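Local coordinates for glutathione S-transferase (Bombyx mori, PDB 4E8H), which probably conjugates glutathione to electrophilic substrates as a homodimeric glutathione transferase, and binds glutathione in this structure, at residues B[10-15]-B[56-61]; B[50-55]-B[65-70]. All coordinates share one frame; numbering follows the deposited sequence.

Contact 1: B[10-15]-B[56-61]; sequences YYLPPS and HTIPTM. With GSH (glutathione), chain F.
Ile58 and Leu12 meet in the loops where strand 7-11 of the thioredoxin-like glutathione S-transferase N-terminal domain ends and its antiparallel neighbour 60-63 begins, beside the glutathione pocket. CD1 of Ile58 lies 3.8 Å from CG of Leu12 and 4.2 Å from CB of Ser15, while CG2 rests near the carbonyl of Tyr10. The branches divide in this way because CG1 sits between the backbone N and the carbonyl carbon (chi1 55°), which leaves CG2 anti to that carbon. An alanine in place of Ile58 would probably open a gap beside Leu12 and Ser15 and leave the loop before strand 60-63 less firmly held against segment 10-15.

The backbone of Ile58 grips the ligand with two bonds: its N donates to GSH O2 at 2.8 Å, and its O accepts from GSH N2, so the tripeptide pairs with this residue much as another strand would. A cis peptide bond joins Ile58 to Pro59, the cis-proline loop characteristic of thioredoxin-like folds. At the glycine end of glutathione, ND1 of His56 donates in the plane of its ring to carboxylate O32, with an N-H...O angle of 138°. From the other segment, OG of Ser15, the N-cap residue of helix 16-27, comes 3.6 Å from the cysteine sulfur SG2 of glutathione.

Behind this first shell, Tyr10 and Thr60 form an antiparallel hydrogen-bonded pair, and CA of Pro59 adds a C-H...O contact to Tyr10 O. The Tyr10 ring presents its edge to Thr60 O, with CD2 nearest. Within 56-61, Thr60 OG1 donates to Thr57 O at 2.7 Å, reaching that oxygen from 31° outside its carbonyl plane.

Contact 2: B[50-55]-B[65-70]; sequences LKMNPQ and GFILWE. With GSH (glutathione), chain F.
Between Met52 and Gln55 the chain leaves helix 47-52 and runs only 20° from the direction of the strand at Ile67-Trp69, with CA atoms 7.0 Å apart at Met52 and Ile67, so side chains make the contact. The amide of Asn53 lies flat over one face of the Trp69 indole, their planes 19° apart, with OD1 3.2 Å above the ring centre. That oxygen also accepts from Gln55 N at 2.9 Å, closing an Asx turn, while ND2 is held by Thr60 and Thr57; the amide is thus fixed from both ends.

Gln55, extended beyond CG, brings OE1 to Trp69 NE1 at 3.0 Å, its amide turned 86° to the indole. The N-H reaches OE1 from above the amide plane. A water bridges the same OE1 to OE2 of Glu70, whose OE1 accepts from the glutathione amine N1 at 2.8 Å. Gln55 is thus a second-shell residue behind the ligand's amino group. Back toward the helix, Met52 CG packs on Ile67 CG2 at 3.6 Å, the side chains crossing at about a right angle; Pro54 CD touches Trp69 CH2. Gln101 of the second subunit also packs on Trp69. The arrangement seats the 47-52 helix on the edge strand of the thioredoxin-like domain, beside the gamma-glutamyl end of the glutathione site.

From the N terminus, strand 7-11 leads through helix 16-27, strand 32-36 and helix 47-52 before contact 1 closes this long loop at 56-61. Contact 2 begins inside that loop, at 50-55, and closes beyond it at 65-70, so the two cross along the chain. Their second segments sit on neighbouring antiparallel strands, 60-63 and 66-69, joined by a backbone bond between Met61 and Leu68. Tyr10 CE2 packs against Met52 SD, so helix 47-52 meets both the inner strand 7-11 and the edge strand. Both line the glutathione site: contact 1 bonds the cysteine and glycine parts, contact 2 the amino group at the gamma-glutamyl end.

Contact 1: B[10-15]-B[56-61]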
loop_
_atom_site.group_PDB
_atom_site.type_symbol
_atom_site.label_atom_id
_atom_site.label_comp_id
_atom_site.label_asym_id
_atom_site.label_seq_id
_atom_site.Cartn_x
_atom_site.Cartn_y
_atom_site.Cartn_z
ATOM N N TYR B 10 17.900 -5.026 7.715
ATOM C CA TYR B 10 18.711 -5.166 6.509
ATOM C C TYR B 10 18.369 -3.991 5.600
ATOM O O TYR B 10 17.205 -3.789 5.254
ATOM C CB TYR B 10 18.453 -6.521 5.838
ATOM C CG TYR B 10 18.859 -7.691 6.713
ATOM C CD1 TYR B 10 20.115 -8.282 6.584
ATOM C CD2 TYR B 10 17.995 -8.187 7.691
ATOM C CE1 TYR B 10 20.495 -9.348 7.397
ATOM C CE2 TYR B 10 18.367 -9.248 8.511
ATOM C CZ TYR B 10 19.616 -9.823 8.356
ATOM O OH TYR B 10 19.981 -10.874 9.166
ATOM N N TYR B 11 19.380 -3.203 5.236
ATOM C CA TYR B 11 19.148 -1.875 4.667
ATOM C C TYR B 11 20.311 -1.365 3.808
ATOM O O TYR B 11 21.358 -2.010 3.710
ATOM C CB TYR B 11 18.912 -0.878 5.817
ATOM C CG TYR B 11 20.187 -0.225 6.326
ATOM C CD1 TYR B 11 20.335 1.163 6.310
ATOM C CD2 TYR B 11 21.258 -0.996 6.792
ATOM C CE1 TYR B 11 21.513 1.768 6.760
ATOM C CE2 TYR B 11 22.439 -0.403 7.235
ATOM C CZ TYR B 11 22.558 0.979 7.221
ATOM O OH TYR B 11 23.720 1.570 7.668
ATOM N N LEU B 12 20.106 -0.201 3.194
ATOM C CA LEU B 12 21.187 0.642 2.679
ATOM C C LEU B 12 20.838 2.095 2.995
ATOM O O LEU B 12 19.671 2.478 2.886
ATOM C CB LEU B 12 21.366 0.466 1.169
ATOM C CG LEU B 12 21.999 -0.825 0.642
ATOM C CD1 LEU B 12 21.880 -0.882 -0.874
ATOM C CD2 LEU B 12 23.459 -0.963 1.079
ATOM N N PRO B 13 21.838 2.912 3.385
ATOM C CA PRO B 13 21.542 4.290 3.814
ATOM C C PRO B 13 20.704 5.170 2.855
ATOM O O PRO B 13 19.851 5.920 3.336
ATOM C CB PRO B 13 22.935 4.896 4.047
ATOM C CG PRO B 13 23.795 3.724 4.370
ATOM C CD PRO B 13 23.272 2.590 3.532
ATOM N N PRO B 14 20.927 5.083 1.520
ATOM C CA PRO B 14 20.153 5.984 0.654
ATOM C C PRO B 14 18.735 5.510 0.300
ATOM O O PRO B 14 17.942 6.302 -0.216
ATOM C CB PRO B 14 21.007 6.090 -0.620
ATOM C CG PRO B 14 22.060 5.026 -0.522
ATOM C CD PRO B 14 21.861 4.248 0.738
ATOM N N SER B 15 18.428 4.243 0.570
ATOM C CA SER B 15 17.135 3.647 0.219
ATOM C C SER B 15 15.941 4.355 0.889
ATOM O O SER B 15 15.855 4.380 2.118
ATOM C CB SER B 15 17.149 2.156 0.567
ATOM O OG SER B 15 15.842 1.610 0.592
ATOM N N HIS B 56 13.376 -10.913 -1.668
ATOM C CA HIS B 56 14.724 -10.319 -1.678
ATOM C C HIS B 56 14.727 -8.790 -1.816
ATOM O O HIS B 56 15.341 -8.227 -2.728
ATOM C CB HIS B 56 15.628 -10.990 -2.729
ATOM C CG HIS B 56 15.041 -11.027 -4.106
ATOM N ND1 HIS B 56 15.088 -9.952 -4.965
ATOM C CD2 HIS B 56 14.391 -12.012 -4.771
ATOM C CE1 HIS B 56 14.492 -10.270 -6.100
ATOM N NE2 HIS B 56 14.061 -11.516 -6.009
ATOM N N THR B 57 14.023 -8.136 -0.899
ATOM C CA THR B 57 13.970 -6.681 -0.847
ATOM C C THR B 57 14.633 -6.155 0.419
ATOM O O THR B 57 14.797 -6.883 1.402
ATOM C CB THR B 57 12.514 -6.155 -0.853
ATOM O OG1 THR B 57 11.760 -6.819 0.173
ATOM C CG2 THR B 57 11.849 -6.384 -2.209
ATOM N N ILE B 58 15.024 -4.886 0.368
ATOM C CA ILE B 58 15.323 -4.108 1.561
ATOM C C ILE B 58 14.322 -2.945 1.621
ATOM O O ILE B 58 13.931 -2.415 0.577
ATOM C CB ILE B 58 16.791 -3.595 1.589
ATOM C CG1 ILE B 58 17.127 -2.801 0.320
ATOM C CG2 ILE B 58 17.761 -4.762 1.784
ATOM C CD1 ILE B 58 18.347 -1.901 0.447
ATOM N N PRO B 59 13.888 -2.548 2.832
ATOM C CA PRO B 59 14.271 -3.062 4.145
ATOM C C PRO B 59 13.616 -4.398 4.477
ATOM O O PRO B 59 12.486 -4.662 4.059
ATOM C CB PRO B 59 13.757 -1.984 5.102
ATOM C CG PRO B 59 12.575 -1.414 4.415
ATOM C CD PRO B 59 12.896 -1.461 2.943
ATOM N N THR B 60 14.346 -5.233 5.206
ATOM C CA THR B 60 13.783 -6.422 5.824
ATOM C C THR B 60 14.097 -6.351 7.315
ATOM O O THR B 60 15.247 -6.137 7.713
ATOM C CB THR B 60 14.311 -7.727 5.174
ATOM O OG1 THR B 60 13.904 -7.771 3.799
ATOM C CG2 THR B 60 13.764 -8.959 5.884
ATOM N N MET B 61 13.058 -6.497 8.127
ATOM C CA MET B 61 13.186 -6.438 9.573
ATOM C C MET B 61 13.253 -7.839 10.173
ATOM O O MET B 61 12.511 -8.733 9.762
ATOM C CB MET B 61 12.002 -5.673 10.166
ATOM C CG MET B 61 12.038 -5.538 11.676
ATOM S SD MET B 61 10.405 -5.345 12.406
ATOM C CE MET B 61 9.789 -7.028 12.312
HETATM N N1 GSH F . 7.572 -1.418 -1.404
HETATM C CA1 GSH F . 8.826 -1.809 -0.783
HETATM C C1 GSH F . 8.915 -1.188 0.582
HETATM O O11 GSH F . 8.246 -0.168 0.859
HETATM O O12 GSH F . 9.654 -1.685 1.461
HETATM C CB1 GSH F . 9.998 -1.349 -1.648
HETATM C CG1 GSH F . 11.228 -2.228 -1.423
HETATM C CD1 GSH F . 12.197 -2.125 -2.581
HETATM O OE1 GSH F . 11.733 -2.169 -3.912
HETATM N N2 GSH F . 13.489 -1.996 -2.277
HETATM C CA2 GSH F . 14.523 -1.993 -3.299
HETATM C C2 GSH F . 15.101 -3.365 -3.466
HETATM O O2 GSH F . 15.163 -4.215 -2.345
HETATM C CB2 GSH F . 15.627 -1.018 -2.908
HETATM S SG2 GSH F . 15.061 0.701 -2.853
HETATM N N3 GSH F . 15.532 -3.719 -4.678
HETATM C CA3 GSH F . 16.257 -4.958 -4.919
HETATM C C3 GSH F . 15.340 -6.110 -5.267
HETATM O O31 GSH F . 14.106 -6.015 -5.089
HETATM O O32 GSH F . 15.800 -7.176 -5.739
#

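Contact 2: B[50-55]-B[65-70]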
loop_
_atom_site.group_PDB
_atom_site.type_symbol
_atom_site.label_atom_id
_atom_site.label_comp_id
_atom_site.label_asym_id
_atom_site.label_seq_id
_atom_site.Cartn_x
_atom_site.Cartn_y
_atom_site.Cartn_z
ATOM N N LEU B 50 17.231 -15.276 0.832
ATOM C CA LEU B 50 16.015 -15.723 0.152
ATOM C C LEU B 50 15.114 -16.558 1.063
ATOM O O LEU B 50 13.888 -16.449 0.996
ATOM C CB LEU B 50 16.357 -16.480 -1.137
ATOM C CG LEU B 50 16.935 -15.640 -2.285
ATOM C CD1 LEU B 50 17.586 -16.531 -3.334
ATOM C CD2 LEU B 50 15.869 -14.752 -2.921
ATOM N N LYS B 51 15.731 -17.378 1.915
ATOM C CA LYS B 51 15.008 -18.122 2.951
ATOM C C LYS B 51 14.282 -17.160 3.897
ATOM O O LYS B 51 13.112 -17.370 4.229
ATOM C CB LYS B 51 15.966 -19.028 3.737
ATOM C CG LYS B 51 15.314 -19.787 4.894
ATOM C CD LYS B 51 16.250 -20.838 5.477
ATOM C CE LYS B 51 15.546 -21.658 6.549
ATOM N NZ LYS B 51 16.404 -22.753 7.083
ATOM N N MET B 52 14.985 -16.110 4.315
ATOM C CA MET B 52 14.417 -15.074 5.172
ATOM C C MET B 52 13.324 -14.282 4.442
ATOM O O MET B 52 12.206 -14.149 4.945
ATOM C CB MET B 52 15.528 -14.147 5.685
ATOM C CG MET B 52 15.043 -12.994 6.556
ATOM S SD MET B 52 16.360 -11.945 7.203
ATOM C CE MET B 52 17.026 -11.242 5.696
ATOM N N ASN B 53 13.650 -13.776 3.255
ATOM C CA ASN B 53 12.731 -12.959 2.466
ATOM C C ASN B 53 12.785 -13.389 1.001
ATOM O O ASN B 53 13.696 -12.982 0.272
ATOM C CB ASN B 53 13.086 -11.468 2.628
ATOM C CG ASN B 53 12.198 -10.537 1.799
ATOM O OD1 ASN B 53 11.321 -10.973 1.052
ATOM N ND2 ASN B 53 12.433 -9.238 1.937
ATOM N N PRO B 54 11.816 -14.221 0.564
ATOM C CA PRO B 54 11.803 -14.711 -0.821
ATOM C C PRO B 54 11.678 -13.607 -1.873
ATOM O O PRO B 54 12.048 -13.817 -3.031
ATOM C CB PRO B 54 10.583 -15.641 -0.865
ATOM C CG PRO B 54 9.764 -15.284 0.334
ATOM C CD PRO B 54 10.742 -14.830 1.368
ATOM N N GLN B 55 11.175 -12.442 -1.467
ATOM C CA GLN B 55 11.063 -11.293 -2.366
ATOM C C GLN B 55 12.391 -10.528 -2.483
ATOM O O GLN B 55 12.517 -9.621 -3.309
ATOM C CB GLN B 55 9.924 -10.366 -1.919
ATOM C CG GLN B 55 9.254 -9.611 -3.064
ATOM C CD GLN B 55 8.047 -8.788 -2.630
ATOM O OE1 GLN B 55 7.406 -9.076 -1.616
ATOM N NE2 GLN B 55 7.731 -7.759 -3.407
ATOM N N GLY B 65 13.647 -13.032 15.498
ATOM C CA GLY B 65 13.098 -14.212 14.830
ATOM C C GLY B 65 11.884 -13.934 13.958
ATOM O O GLY B 65 11.592 -14.700 13.037
ATOM N N PHE B 66 11.168 -12.851 14.253
ATOM C CA PHE B 66 10.020 -12.446 13.444
ATOM C C PHE B 66 10.487 -11.591 12.270
ATOM O O PHE B 66 11.041 -10.503 12.458
ATOM C CB PHE B 66 8.973 -11.708 14.292
ATOM C CG PHE B 66 7.791 -11.197 13.506
ATOM C CD1 PHE B 66 6.935 -12.077 12.845
ATOM C CD2 PHE B 66 7.526 -9.831 13.439
ATOM C CE1 PHE B 66 5.841 -11.605 12.119
ATOM C CE2 PHE B 66 6.433 -9.348 12.716
ATOM C CZ PHE B 66 5.589 -10.238 12.056
ATOM N N ILE B 67 10.264 -12.108 11.064
ATOM C CA ILE B 67 10.683 -11.451 9.829
ATOM C C ILE B 67 9.532 -10.666 9.205
ATOM O O ILE B 67 8.403 -11.155 9.136
ATOM C CB ILE B 67 11.218 -12.476 8.787
ATOM C CG1 ILE B 67 12.193 -13.479 9.428
ATOM C CG2 ILE B 67 11.842 -11.760 7.582
ATOM C CD1 ILE B 67 13.477 -12.873 10.018
ATOM N N LEU B 68 9.831 -9.449 8.752
ATOM C CA LEU B 68 8.859 -8.623 8.043
ATOM C C LEU B 68 9.549 -7.742 7.004
ATOM O O LEU B 68 10.639 -7.218 7.248
ATOM C CB LEU B 68 8.079 -7.755 9.040
ATOM C CG LEU B 68 6.882 -6.913 8.586
ATOM C CD1 LEU B 68 5.715 -7.785 8.128
ATOM C CD2 LEU B 68 6.447 -5.992 9.715
ATOM N N TRP B 69 8.919 -7.596 5.841
ATOM C CA TRP B 69 9.348 -6.606 4.856
ATOM C C TRP B 69 8.158 -5.733 4.417
ATOM O O TRP B 69 7.050 -5.897 4.932
ATOM C CB TRP B 69 10.112 -7.252 3.683
ATOM C CG TRP B 69 9.336 -8.277 2.924
ATOM C CD1 TRP B 69 8.648 -8.079 1.765
ATOM C CD2 TRP B 69 9.173 -9.663 3.257
ATOM N NE1 TRP B 69 8.059 -9.250 1.356
ATOM C CE2 TRP B 69 8.363 -10.239 2.253
ATOM C CE3 TRP B 69 9.626 -10.474 4.309
ATOM C CZ2 TRP B 69 7.995 -11.590 2.265
ATOM C CZ3 TRP B 69 9.258 -11.820 4.322
ATOM C CH2 TRP B 69 8.449 -12.363 3.304
ATOM N N GLU B 70 8.404 -4.817 3.479
ATOM C CA GLU B 70 7.512 -3.680 3.176
ATOM C C GLU B 70 7.624 -2.619 4.265
ATOM O O GLU B 70 7.174 -2.823 5.396
ATOM C CB GLU B 70 6.045 -4.094 2.959
ATOM C CG GLU B 70 5.778 -4.868 1.672
ATOM C CD GLU B 70 5.885 -4.030 0.400
ATOM O OE1 GLU B 70 5.929 -2.781 0.475
ATOM O OE2 GLU B 70 5.917 -4.640 -0.690
HETATM N N1 GSH F . 7.572 -1.418 -1.404
HETATM C CA1 GSH F . 8.826 -1.809 -0.783
HETATM C C1 GSH F . 8.915 -1.188 0.582
HETATM O O11 GSH F . 8.246 -0.168 0.859
HETATM O O12 GSH F . 9.654 -1.685 1.461
HETATM C CB1 GSH F . 9.998 -1.349 -1.648
HETATM C CG1 GSH F . 11.228 -2.228 -1.423
HETATM C CD1 GSH F . 12.197 -2.125 -2.581
HETATM O OE1 GSH F . 11.733 -2.169 -3.912
HETATM N N2 GSH F . 13.489 -1.996 -2.277
HETATM C CA2 GSH F . 14.523 -1.993 -3.299
HETATM C C2 GSH F . 15.101 -3.365 -3.466
HETATM O O2 GSH F . 15.163 -4.215 -2.345
HETATM C CB2 GSH F . 15.627 -1.018 -2.908
HETATM S SG2 GSH F . 15.061 0.701 -2.853
HETATM N N3 GSH F . 15.532 -3.719 -4.678
HETATM C CA3 GSH F . 16.257 -4.958 -4.919
HETATM C C3 GSH F . 15.340 -6.110 -5.267
HETATM O O31 GSH F . 14.106 -6.015 -5.089
HETATM O O32 GSH F . 15.800 -7.176 -5.739
HETATM O O HOH W 1 5.692 -7.369 -0.393
#